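Local coordinates for petrobactin-binding protein YclQ (Bacillus subtilis subsp. subtilis str. 168, PDB 3GFV) that binds iron-free and ferric petrobactin, and the precursor 3,4-dihydroxybenzoic acid, as the solute-binding component of the YclNOPQ siderophore-uptake ABC transporter, at residues A[229-235]-A[265-271]; A[162-167]-A[291-296]; A[123-127]-A[189-193]; A[152-156]-A[281-285]. All coordinates share one frame; numbering follows the deposited sequence. Where two conformers were deposited one is given.

Interaction 1: residues A[229-235]-A[265-271]; sequences DYLFVID and HVIYLDS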
loop_
_atom_site.group_PDB
_atom_site.type_symbol
_atom_site.label_atom_id
_atom_site.label_comp_id
_atom_site.label_asym_id
_atom_site.label_seq_id
_atom_site.Cartn_x
_atom_site.Cartn_y
_atom_site.Cartn_z
ATOM N N ASP A 229 16.014 -3.286 -17.105
ATOM C CA ASP A 229 15.244 -4.013 -18.116
ATOM C C ASP A 229 13.754 -3.725 -17.996
ATOM O O ASP A 229 13.044 -3.665 -19.000
ATOM C CB ASP A 229 15.482 -5.515 -17.935
ATOM C CG ASP A 229 16.942 -5.879 -18.080
ATOM O OD1 ASP A 229 17.545 -5.402 -19.066
ATOM O OD2 ASP A 229 17.482 -6.586 -17.196
ATOM N N TYR A 230 13.288 -3.577 -16.752
ATOM C CA TYR A 230 11.896 -3.223 -16.447
ATOM C C TYR A 230 11.860 -1.970 -15.598
ATOM O O TYR A 230 12.656 -1.816 -14.676
ATOM C CB TYR A 230 11.167 -4.368 -15.708
ATOM C CG TYR A 230 10.936 -5.533 -16.619
ATOM C CD1 TYR A 230 9.697 -5.725 -17.245
ATOM C CD2 TYR A 230 11.983 -6.401 -16.928
ATOM C CE1 TYR A 230 9.503 -6.787 -18.122
ATOM C CE2 TYR A 230 11.797 -7.454 -17.812
ATOM C CZ TYR A 230 10.557 -7.645 -18.399
ATOM O OH TYR A 230 10.386 -8.694 -19.282
ATOM N N LEU A 231 10.943 -1.063 -15.920
ATOM C CA LEU A 231 10.841 0.192 -15.184
ATOM C C LEU A 231 9.423 0.329 -14.620
ATOM O O LEU A 231 8.455 0.436 -15.369
ATOM C CB LEU A 231 11.189 1.376 -16.093
ATOM C CG LEU A 231 11.130 2.768 -15.432
ATOM C CD1 LEU A 231 12.168 2.913 -14.336
ATOM C CD2 LEU A 231 11.354 3.859 -16.505
ATOM N N PHE A 232 9.326 0.296 -13.297
ATOM C CA PHE A 232 8.044 0.403 -12.605
ATOM C C PHE A 232 7.848 1.848 -12.189
ATOM O O PHE A 232 8.685 2.403 -11.473
ATOM C CB PHE A 232 8.055 -0.499 -11.375
ATOM C CG PHE A 232 8.166 -1.957 -11.704
ATOM C CD1 PHE A 232 7.022 -2.719 -11.906
ATOM C CD2 PHE A 232 9.414 -2.562 -11.830
ATOM C CE1 PHE A 232 7.108 -4.090 -12.203
ATOM C CE2 PHE A 232 9.509 -3.933 -12.132
ATOM C CZ PHE A 232 8.362 -4.682 -12.340
ATOM N N VAL A 233 6.757 2.462 -12.644
ATOM C CA VAL A 233 6.549 3.887 -12.381
ATOM C C VAL A 233 5.287 4.152 -11.570
ATOM O O VAL A 233 4.201 3.650 -11.909
ATOM C CB VAL A 233 6.428 4.661 -13.692
ATOM C CG1 VAL A 233 6.277 6.140 -13.410
ATOM C CG2 VAL A 233 7.668 4.418 -14.547
ATOM N N ILE A 234 5.435 4.972 -10.531
ATOM C CA ILE A 234 4.297 5.463 -9.736
ATOM C C ILE A 234 4.313 6.963 -9.877
ATOM O O ILE A 234 5.377 7.576 -9.816
ATOM C CB ILE A 234 4.458 5.067 -8.262
ATOM C CG1 ILE A 234 4.330 3.548 -8.137
ATOM C CG2 ILE A 234 3.394 5.727 -7.374
ATOM C CD1 ILE A 234 5.015 3.018 -6.917
ATOM N N ASP A 235 3.149 7.560 -10.093
ATOM C CA ASP A 235 3.084 9.010 -10.229
ATOM C C ASP A 235 2.376 9.625 -9.023
ATOM O O ASP A 235 1.155 9.497 -8.873
ATOM C CB ASP A 235 2.353 9.384 -11.502
ATOM C CG ASP A 235 2.579 10.842 -11.875
ATOM O OD1 ASP A 235 2.362 11.708 -11.009
ATOM O OD2 ASP A 235 3.037 11.098 -12.996
ATOM N N HIS A 265 8.954 -2.096 -21.792
ATOM C CA HIS A 265 8.757 -2.670 -20.462
ATOM C C HIS A 265 8.725 -1.598 -19.383
ATOM O O HIS A 265 9.346 -1.752 -18.329
ATOM C CB HIS A 265 9.821 -3.724 -20.154
ATOM C CG HIS A 265 9.733 -4.920 -21.048
ATOM N ND1 HIS A 265 8.543 -5.576 -21.278
ATOM C CD2 HIS A 265 10.669 -5.568 -21.781
ATOM C CE1 HIS A 265 8.753 -6.577 -22.116
ATOM N NE2 HIS A 265 10.036 -6.603 -22.425
ATOM N N VAL A 266 8.040 -0.499 -19.680
ATOM C CA VAL A 266 7.665 0.449 -18.643
ATOM C C VAL A 266 6.314 -0.013 -18.125
ATOM O O VAL A 266 5.379 -0.248 -18.895
ATOM C CB VAL A 266 7.605 1.904 -19.156
ATOM C CG1 VAL A 266 7.276 2.851 -17.998
ATOM C CG2 VAL A 266 8.949 2.296 -19.763
ATOM N N ILE A 267 6.236 -0.189 -16.816
ATOM C CA ILE A 267 5.007 -0.663 -16.176
ATOM C C ILE A 267 4.427 0.478 -15.363
ATOM O O ILE A 267 5.033 0.928 -14.381
ATOM C CB ILE A 267 5.329 -1.884 -15.325
ATOM C CG1 ILE A 267 5.883 -2.985 -16.252
ATOM C CG2 ILE A 267 4.106 -2.344 -14.485
ATOM C CD1 ILE A 267 6.579 -4.125 -15.527
ATOM N N TYR A 268 3.278 0.981 -15.814
ATOM C CA TYR A 268 2.625 2.105 -15.154
ATOM C C TYR A 268 1.689 1.551 -14.083
ATOM O O TYR A 268 0.604 1.053 -14.383
ATOM C CB TYR A 268 1.857 2.957 -16.158
ATOM C CG TYR A 268 2.754 3.512 -17.231
ATOM C CD1 TYR A 268 3.421 4.710 -17.042
ATOM C CD2 TYR A 268 2.977 2.814 -18.411
ATOM C CE1 TYR A 268 4.265 5.220 -18.022
ATOM C CE2 TYR A 268 3.816 3.321 -19.387
ATOM C CZ TYR A 268 4.451 4.523 -19.184
ATOM O OH TYR A 268 5.291 5.030 -20.153
ATOM N N LEU A 269 2.135 1.630 -12.842
ATOM C CA LEU A 269 1.377 1.086 -11.723
ATOM C C LEU A 269 0.196 2.004 -11.430
ATOM O O LEU A 269 0.197 3.166 -11.818
ATOM C CB LEU A 269 2.281 0.903 -10.499
ATOM C CG LEU A 269 3.391 -0.152 -10.686
ATOM C CD1 LEU A 269 4.391 -0.169 -9.522
ATOM C CD2 LEU A 269 2.830 -1.571 -10.984
ATOM N N ASP A 270 -0.831 1.463 -10.777
ATOM C CA ASP A 270 -1.996 2.254 -10.379
ATOM C C ASP A 270 -1.584 3.172 -9.238
ATOM O O ASP A 270 -1.607 2.780 -8.076
ATOM C CB ASP A 270 -3.101 1.271 -9.958
ATOM C CG ASP A 270 -4.307 1.944 -9.304
ATOM O OD1 ASP A 270 -4.387 3.184 -9.219
ATOM O OD2 ASP A 270 -5.184 1.188 -8.853
ATOM N N SER A 271 -1.207 4.413 -9.572
ATOM C CA SER A 271 -0.518 5.271 -8.616
ATOM C C SER A 271 -1.332 5.524 -7.353
ATOM O O SER A 271 -0.791 5.496 -6.241
ATOM C CB SER A 271 -0.129 6.598 -9.266
ATOM O OG SER A 271 0.704 6.370 -10.414
HETATM O O HOH W 1 2.041 4.974 -13.055
#

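Interaction 2: residues A[162-167]-A[291-296]; sequences DVKKTA and VKDGLE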
loop_
_atom_site.group_PDB
_atom_site.type_symbol
_atom_site.label_atom_id
_atom_site.label_comp_id
_atom_site.label_asym_id
_atom_site.label_seq_id
_atom_site.Cartn_x
_atom_site.Cartn_y
_atom_site.Cartn_z
ATOM N N ASP A 162 4.039 -17.539 -7.652
ATOM C CA ASP A 162 3.904 -17.514 -9.106
ATOM C C ASP A 162 4.596 -16.295 -9.758
ATOM O O ASP A 162 5.262 -16.431 -10.792
ATOM C CB ASP A 162 2.418 -17.581 -9.492
ATOM C CG ASP A 162 2.189 -17.398 -10.985
ATOM O OD1 ASP A 162 2.532 -18.317 -11.765
ATOM O OD2 ASP A 162 1.654 -16.335 -11.377
ATOM N N VAL A 163 4.442 -15.108 -9.177
ATOM C CA VAL A 163 5.086 -13.930 -9.759
ATOM C C VAL A 163 6.598 -13.986 -9.548
ATOM O O VAL A 163 7.375 -13.603 -10.427
ATOM C CB VAL A 163 4.505 -12.585 -9.249
ATOM C CG1 VAL A 163 4.881 -12.343 -7.800
ATOM C CG2 VAL A 163 5.013 -11.407 -10.131
ATOM N N LYS A 164 7.010 -14.508 -8.403
ATOM C CA LYS A 164 8.425 -14.636 -8.105
ATOM C C LYS A 164 9.085 -15.601 -9.089
ATOM O O LYS A 164 10.185 -15.330 -9.590
ATOM C CB LYS A 164 8.640 -15.075 -6.658
ATOM C CG LYS A 164 10.085 -15.338 -6.291
ATOM C CD LYS A 164 10.248 -15.556 -4.792
ATOM C CE LYS A 164 11.445 -16.465 -4.516
ATOM N NZ LYS A 164 12.250 -16.002 -3.359
ATOM N N LYS A 165 8.419 -16.713 -9.375
ATOM C CA LYS A 165 8.948 -17.660 -10.357
ATOM C C LYS A 165 9.094 -16.990 -11.732
ATOM O O LYS A 165 10.131 -17.124 -12.394
ATOM C CB LYS A 165 8.103 -18.941 -10.422
ATOM C CG LYS A 165 8.762 -20.043 -11.221
ATOM C CD LYS A 165 8.134 -21.407 -10.954
ATOM C CE LYS A 165 8.720 -22.052 -9.710
ATOM N NZ LYS A 165 8.174 -23.420 -9.531
ATOM N N THR A 166 8.074 -16.245 -12.138
ATOM C CA THR A 166 8.106 -15.499 -13.391
ATOM C C THR A 166 9.257 -14.498 -13.388
ATOM O O THR A 166 10.002 -14.382 -14.373
ATOM C CB THR A 166 6.780 -14.741 -13.600
ATOM O OG1 THR A 166 5.710 -15.688 -13.733
ATOM C CG2 THR A 166 6.843 -13.861 -14.834
ATOM N N ALA A 167 9.395 -13.755 -12.294
ATOM C CA ALA A 167 10.455 -12.742 -12.218
ATOM C C ALA A 167 11.836 -13.389 -12.356
ATOM O O ALA A 167 12.722 -12.853 -13.024
ATOM C CB ALA A 167 10.369 -11.960 -10.915
ATOM N N VAL A 291 2.111 -6.376 -11.401
ATOM C CA VAL A 291 3.518 -6.723 -11.608
ATOM C C VAL A 291 3.643 -7.941 -12.542
ATOM O O VAL A 291 4.445 -7.936 -13.499
ATOM C CB VAL A 291 4.262 -6.928 -10.255
ATOM C CG1 VAL A 291 5.691 -7.421 -10.471
ATOM C CG2 VAL A 291 4.311 -5.599 -9.475
ATOM N N LYS A 292 2.829 -8.952 -12.276
ATOM C CA LYS A 292 2.827 -10.193 -13.067
ATOM C C LYS A 292 2.497 -9.864 -14.519
ATOM O O LYS A 292 3.186 -10.311 -15.441
ATOM C CB LYS A 292 1.806 -11.180 -12.499
ATOM C CG LYS A 292 1.624 -12.479 -13.322
ATOM C CD LYS A 292 0.436 -13.289 -12.774
ATOM C CE LYS A 292 -0.091 -14.331 -13.764
ATOM N NZ LYS A 292 0.950 -15.352 -14.056
ATOM N N ASP A 293 1.445 -9.071 -14.722
ATOM C CA ASP A 293 1.071 -8.628 -16.073
ATOM C C ASP A 293 2.198 -7.881 -16.775
ATOM O O ASP A 293 2.459 -8.105 -17.956
ATOM C CB ASP A 293 -0.180 -7.748 -16.033
ATOM C CG ASP A 293 -1.444 -8.547 -15.841
ATOM O OD1 ASP A 293 -1.373 -9.805 -15.813
ATOM O OD2 ASP A 293 -2.516 -7.915 -15.706
ATOM N N GLY A 294 2.853 -6.983 -16.044
ATOM C CA GLY A 294 4.006 -6.273 -16.565
ATOM C C GLY A 294 5.092 -7.244 -16.983
ATOM O O GLY A 294 5.666 -7.110 -18.088
ATOM N N LEU A 295 5.366 -8.238 -16.131
ATOM C CA LEU A 295 6.501 -9.149 -16.380
ATOM C C LEU A 295 6.198 -10.141 -17.489
ATOM O O LEU A 295 7.108 -10.749 -18.059
ATOM C CB LEU A 295 6.906 -9.911 -15.112
ATOM C CG LEU A 295 7.431 -9.038 -13.971
ATOM C CD1 LEU A 295 7.695 -9.919 -12.752
ATOM C CD2 LEU A 295 8.691 -8.279 -14.389
ATOM N N GLU A 296 4.915 -10.309 -17.791
ATOM C CA GLU A 296 4.504 -11.293 -18.780
ATOM C C GLU A 296 4.287 -10.692 -20.166
ATOM O O GLU A 296 4.064 -11.419 -21.127
ATOM C CB GLU A 296 3.259 -12.032 -18.294
ATOM C CG GLU A 296 3.589 -12.960 -17.152
ATOM C CD GLU A 296 2.403 -13.766 -16.676
ATOM O OE1 GLU A 296 1.259 -13.386 -16.999
ATOM O OE2 GLU A 296 2.624 -14.777 -15.978
#

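Interaction 3: residues A[123-127]-A[189-193]; sequences VDTAK and PKSRY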
loop_
_atom_site.group_PDB
_atom_site.type_symbol
_atom_site.label_atom_id
_atom_site.label_comp_id
_atom_site.label_asym_id
_atom_site.label_seq_id
_atom_site.Cartn_x
_atom_site.Cartn_y
_atom_site.Cartn_z
ATOM N N VAL A 123 2.045 -1.709 7.247
ATOM C CA VAL A 123 3.102 -2.662 6.934
ATOM C C VAL A 123 4.463 -2.101 7.332
ATOM O O VAL A 123 4.705 -0.886 7.263
ATOM C CB VAL A 123 3.112 -3.085 5.440
ATOM C CG1 VAL A 123 1.865 -3.923 5.105
ATOM C CG2 VAL A 123 3.235 -1.860 4.522
ATOM N N ASP A 124 5.348 -2.986 7.763
ATOM C CA ASP A 124 6.733 -2.607 8.017
ATOM C C ASP A 124 7.501 -3.052 6.775
ATOM O O ASP A 124 7.654 -4.253 6.540
ATOM C CB ASP A 124 7.236 -3.314 9.288
ATOM C CG ASP A 124 8.747 -3.173 9.502
ATOM O OD1 ASP A 124 9.453 -2.569 8.651
ATOM O OD2 ASP A 124 9.224 -3.683 10.541
ATOM N N THR A 125 7.970 -2.097 5.969
ATOM C CA THR A 125 8.552 -2.479 4.678
ATOM C C THR A 125 9.897 -3.174 4.841
ATOM O O THR A 125 10.440 -3.726 3.885
ATOM C CB THR A 125 8.654 -1.289 3.707
ATOM O OG1 THR A 125 9.444 -0.260 4.309
ATOM C CG2 THR A 125 7.261 -0.748 3.383
ATOM N N ALA A 126 10.443 -3.166 6.045
ATOM C CA ALA A 126 11.660 -3.928 6.287
ATOM C C ALA A 126 11.317 -5.403 6.550
ATOM O O ALA A 126 12.186 -6.281 6.501
ATOM C CB ALA A 126 12.436 -3.332 7.457
ATOM N N LYS A 127 10.042 -5.664 6.831
ATOM C CA LYS A 127 9.554 -7.009 7.127
ATOM C C LYS A 127 8.185 -7.139 6.495
ATOM O O LYS A 127 7.184 -7.286 7.203
ATOM C CB LYS A 127 9.339 -7.190 8.636
ATOM C CG LYS A 127 10.565 -7.250 9.506
ATOM C CD LYS A 127 10.139 -7.071 10.964
ATOM C CE LYS A 127 11.031 -7.839 11.921
ATOM N NZ LYS A 127 12.473 -7.502 11.738
ATOM N N PRO A 189 15.166 -2.335 -2.414
ATOM C CA PRO A 189 14.787 -3.259 -1.339
ATOM C C PRO A 189 14.538 -2.544 -0.008
ATOM O O PRO A 189 15.269 -1.622 0.344
ATOM C CB PRO A 189 16.002 -4.192 -1.237
ATOM C CG PRO A 189 16.579 -4.200 -2.624
ATOM C CD PRO A 189 16.424 -2.738 -3.074
ATOM N N LYS A 190 13.490 -2.968 0.700
ATOM C CA LYS A 190 13.172 -2.494 2.053
ATOM C C LYS A 190 12.583 -1.086 2.066
ATOM O O LYS A 190 12.219 -0.574 3.122
ATOM C CB LYS A 190 14.400 -2.559 2.964
ATOM C CG LYS A 190 15.118 -3.896 2.947
ATOM C CD LYS A 190 14.445 -4.913 3.836
ATOM C CE LYS A 190 15.233 -6.224 3.883
ATOM N NZ LYS A 190 15.126 -7.011 2.609
ATOM N N SER A 191 12.474 -0.463 0.897
ATOM C CA SER A 191 11.862 0.862 0.814
ATOM C C SER A 191 10.341 0.748 0.766
ATOM O O SER A 191 9.763 -0.352 0.790
ATOM C CB SER A 191 12.367 1.636 -0.417
ATOM O OG SER A 191 11.766 1.126 -1.604
ATOM N N ARG A 192 9.691 1.898 0.682
ATOM C CA ARG A 192 8.248 1.935 0.589
ATOM C C ARG A 192 7.704 1.000 -0.495
ATOM O O ARG A 192 6.690 0.347 -0.311
ATOM C CB ARG A 192 7.821 3.368 0.306
ATOM C CG ARG A 192 6.338 3.531 0.154
ATOM C CD ARG A 192 6.063 4.995 -0.114
ATOM N NE ARG A 192 4.672 5.336 0.113
ATOM C CZ ARG A 192 4.217 6.581 0.138
ATOM N NH1 ARG A 192 5.052 7.600 -0.046
ATOM N NH2 ARG A 192 2.930 6.803 0.346
ATOM N N TYR A 193 8.396 0.913 -1.626
ATOM C CA TYR A 193 7.936 0.049 -2.712
ATOM C C TYR A 193 8.887 -1.114 -2.953
ATOM O O TYR A 193 8.854 -1.769 -4.012
ATOM C CB TYR A 193 7.714 0.851 -4.010
ATOM C CG TYR A 193 6.783 2.031 -3.827
ATOM C CD1 TYR A 193 5.462 1.849 -3.430
ATOM C CD2 TYR A 193 7.230 3.330 -4.024
ATOM C CE1 TYR A 193 4.617 2.940 -3.244
ATOM C CE2 TYR A 193 6.395 4.411 -3.852
ATOM C CZ TYR A 193 5.083 4.210 -3.462
ATOM O OH TYR A 193 4.239 5.288 -3.287
#

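Interaction 4: residues A[152-156]-A[281-285]; sequences ELANI and LESMT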
loop_
_atom_site.group_PDB
_atom_site.type_symbol
_atom_site.label_atom_id
_atom_site.label_comp_id
_atom_site.label_asym_id
_atom_site.label_seq_id
_atom_site.Cartn_x
_atom_site.Cartn_y
_atom_site.Cartn_z
ATOM N N GLU A 152 -7.376 -16.600 2.430
ATOM C CA GLU A 152 -6.977 -15.511 1.555
ATOM C C GLU A 152 -5.462 -15.312 1.571
ATOM O O GLU A 152 -4.859 -15.050 0.540
ATOM C CB GLU A 152 -7.688 -14.210 1.953
ATOM C CG GLU A 152 -9.202 -14.253 1.738
ATOM C CD GLU A 152 -9.570 -14.528 0.286
ATOM O OE1 GLU A 152 -8.953 -13.913 -0.611
ATOM O OE2 GLU A 152 -10.476 -15.353 0.042
ATOM N N LEU A 153 -4.848 -15.438 2.743
ATOM C CA LEU A 153 -3.397 -15.297 2.826
ATOM C C LEU A 153 -2.737 -16.438 2.048
ATOM O O LEU A 153 -1.733 -16.222 1.353
ATOM C CB LEU A 153 -2.932 -15.291 4.288
ATOM C CG LEU A 153 -3.257 -13.988 5.035
ATOM C CD1 LEU A 153 -2.866 -14.080 6.510
ATOM C CD2 LEU A 153 -2.589 -12.778 4.372
ATOM N N ALA A 154 -3.293 -17.645 2.162
ATOM C CA ALA A 154 -2.770 -18.768 1.399
ATOM C C ALA A 154 -2.813 -18.528 -0.108
ATOM O O ALA A 154 -1.839 -18.822 -0.818
ATOM C CB ALA A 154 -3.501 -20.098 1.776
ATOM N N ASN A 155 -3.926 -17.999 -0.607
ATOM C CA ASN A 155 -4.041 -17.692 -2.032
ATOM C C ASN A 155 -3.036 -16.637 -2.453
ATOM O O ASN A 155 -2.442 -16.729 -3.525
ATOM C CB ASN A 155 -5.436 -17.188 -2.388
ATOM C CG ASN A 155 -6.489 -18.243 -2.234
ATOM O OD1 ASN A 155 -6.204 -19.450 -2.298
ATOM N ND2 ASN A 155 -7.731 -17.804 -2.029
ATOM N N ILE A 156 -2.867 -15.621 -1.615
ATOM C CA ILE A 156 -1.873 -14.593 -1.880
ATOM C C ILE A 156 -0.445 -15.180 -1.914
ATOM O O ILE A 156 0.347 -14.860 -2.810
ATOM C CB ILE A 156 -2.030 -13.445 -0.879
ATOM C CG1 ILE A 156 -3.258 -12.628 -1.277
ATOM C CG2 ILE A 156 -0.769 -12.569 -0.845
ATOM C CD1 ILE A 156 -3.689 -11.597 -0.233
ATOM N N LEU A 281 -5.811 -7.039 1.754
ATOM C CA LEU A 281 -6.032 -8.222 0.920
ATOM C C LEU A 281 -6.348 -7.843 -0.533
ATOM O O LEU A 281 -5.903 -8.501 -1.460
ATOM C CB LEU A 281 -7.158 -9.093 1.485
ATOM C CG LEU A 281 -6.948 -9.640 2.900
ATOM C CD1 LEU A 281 -8.200 -10.412 3.334
ATOM C CD2 LEU A 281 -5.693 -10.523 3.023
ATOM N N GLU A 282 -7.105 -6.772 -0.741
ATOM C CA GLU A 282 -7.470 -6.410 -2.107
ATOM C C GLU A 282 -6.325 -5.702 -2.814
ATOM O O GLU A 282 -5.997 -6.025 -3.954
ATOM C CB GLU A 282 -8.709 -5.521 -2.130
ATOM C CG GLU A 282 -9.906 -6.200 -1.473
ATOM C CD GLU A 282 -11.195 -5.403 -1.525
ATOM O OE1 GLU A 282 -11.151 -4.196 -1.801
ATOM O OE2 GLU A 282 -12.270 -6.019 -1.273
ATOM N N SER A 283 -5.718 -4.734 -2.133
ATOM C CA SER A 283 -4.632 -3.983 -2.756
ATOM C C SER A 283 -3.459 -4.914 -3.084
ATOM O O SER A 283 -2.863 -4.797 -4.153
ATOM C CB SER A 283 -4.201 -2.766 -1.914
ATOM O OG SER A 283 -4.055 -3.065 -0.537
HETATM N N MSE A 284 -3.160 -5.872 -2.201
HETATM C CA MSE A 284 -2.051 -6.787 -2.475
HETATM C C MSE A 284 -2.378 -7.622 -3.720
HETATM O O MSE A 284 -1.530 -7.832 -4.597
HETATM C CB MSE A 284 -1.790 -7.684 -1.269
HETATM C CG MSE A 284 -0.858 -8.846 -1.527
HETATM SE SE MSE A 284 0.986 -8.333 -2.016
HETATM C CE MSE A 284 1.771 -8.112 -0.259
ATOM N N THR A 285 -3.603 -8.127 -3.770
ATOM C CA THR A 285 -4.041 -8.940 -4.901
ATOM C C THR A 285 -3.875 -8.181 -6.213
ATOM O O THR A 285 -3.336 -8.713 -7.191
ATOM C CB THR A 285 -5.481 -9.399 -4.714
ATOM O OG1 THR A 285 -5.526 -10.289 -3.591
ATOM C CG2 THR A 285 -5.952 -10.132 -5.944
HETATM O O HOH W 2 -7.562 -11.131 -1.284
#

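Interaction 1: residues A[229-235]-A[265-271]
L231 and V266 begin a run of parallel pairing in which the backbone polar groups of two strands satisfy one another in alternation. The N-H of L231 reaches H265 O at 3.0 Å, L231 O receives I267 N, V233 N gives to I267 O, and V233 O accepts from L269 N. Where this ladder ends a side chain takes over: S271 OG accepts the N-H of D235 at 2.7 Å, almost linearly (168°). One water fills the last step, donating to V233 O at 2.8 Å and to L269 O at 2.9 Å. D235 OD1 caps helix 236-240 at T238 N, while OD2 bonds S245 N and T246 OG1. At the other end the H265 ring lies in an offset stack with that of Y230, centroids 4.4 Å apart and planes at 27°. With CG beside the backbone N (chi1 -64°), F232 runs alongside I267, and its CE1 meets I267 CD1 at 3.4 Å. Such parallel pairing belongs to the alpha/beta core of a periplasmic binding protein lobe. Strand 173-180 pairs with the other edge of 230-235, helix 246-250 packs on the face bearing L231, V233 and Y268, and helix 281-296 on that of Y230 and F232.

Interaction 2: residues A[162-167]-A[291-296]
D162 and K292 meet at about a right angle, the aspartate reaching out from helix 162-167 while the lysine runs along the flank of helix 291-296. Extended through its first three torsions, K292 bends only at the last (chi4 63°), which sets NZ 2.9 Å from D162 OD2, on the syn lone pair of that oxygen; D162 has two deposited conformers, and this bridge, which belongs to one, is provisional. K292 NZ also binds E296 OE2 at 2.6 Å. In that conformer D162 OD2 and E296 OE2 are 5.0 Å apart, and the ammonium between them probably offsets their repulsion. The two helical segments run at 26° to each other, axes 9.8 Å apart, as neighbours in the periplasmic binding protein fold: 162-167 is part of the long helix 146-170, 291-296 of the C-terminal helix 281-296. Beneath the charges the apolar branches engage. V163 directs CG2 at the K292 backbone, 3.9 Å from CA, and at L295 CD1. L295 CD1 also rests against A167 CB at 3.8 Å. T166 crosses L295 obliquely, its CG2 4.0 Å from L295 CB. On the inner side F200 touches V163 and V291, while V202 adjoins A167 and L295.

Interaction 3: residues A[123-127]-A[189-193]
T125 presses its side chain against the backbone of residues 190-192, and most of the close contact between the two loops is made by this one residue. Its OG1 sits between backbone N and carbonyl carbon (chi1 58°), which turns the hydroxyl to K190 O at 3.0 Å; whether its proton is spent there is not settled, since another acceptor lies within reach. The CB of T125 is 3.3 Å from S191 O, and its CG2 is 3.9 Å from R192 O, so three successive carbonyl oxygens border one threonine. In return K190 CA makes a CA-H...O contact of 3.5 Å with T125 O. The first loop is shaped by an Asx turn, in which D124 OD1 accepts the N-H of A126 from well above the carboxylate plane, and K127 then stands at the N-cap of helix 128-142. In the periplasmic binding protein fold this helix follows the parallel sheet of one lobe, whereas residues 189-193 follow strand 183-187 of the other lobe's sheet, so the contact lies where two lobes' loops meet. The side of K190 and A126 is looser: K190 is exposed, and its chain, bent at chi2 and chi4, brings only CD within 3.8 Å of A126 O. R192 leads away from the contact to Y275, its NH1 engaged by T213 O and, in a salt bridge, by a phosphate ion probably from the crystallisation liquor.

Interaction 4: residues A[152-156]-A[281-285]
I156 CG1 and L281 CG lie beside the backbone N of their residues (chi1 -75° and -60°), and both chains are extended at the second torsion, so their methyl ends meet between the helices at about a right angle. I156 CD1 lies 4.0 Å from L281 CD2, and the same leucine methyl is 4.1 Å from L153 CD2. The other leucine branch, CD1, rests against E152 CB. The isoleucine also uses its second branch: CG2 packs on CG of M284, a selenomethionine, at 3.8 Å. The M284 chain is bent at chi2 and chi3, and its side chain touches Y128, M129 and F132 of helix 128-142. At the exposed margin T285 turns OG1 back onto its own helix, where it donates to L281 O at 2.8 Å; this carbonyl also receives the N-H of T285. T285 OG1, its proton thus directed, lies 4.0 Å from I156 CG1. A water lies within hydrogen-bonding reach of E152 OE1 and, weakly, of L281 O, though it has more acceptors than protons; E152 OE2 pairs with K148. The two helical segments run almost parallel at 13°, with axes 11.0 Å apart. Helix 146-170, joined here to the start of 281-296, is probably the long lobe-spanning helix of siderophore-binding members of the periplasmic binding protein family.

How the interactions relate
Interactions 2 and 4 hold the same two helices, 146-170 and 281-296, at points whose centres lie 16 Å apart: the first adds a surface salt-bridge network to its apolar packing, the second is mainly buried hydrocarbon with water at its margin. Interaction 1 is also buried, but as a strand pair it depends on backbone hydrogen bonds. It touches interaction 2 directly, I267 CD1 lying 3.5 Å from G294 CA, so helix 281-296 links sheet to outer helix. Interaction 3, a surface contact between loops, relies on one threonine against carbonyl oxygens, yet Y193 connects it to the strand of interaction 1 through I234.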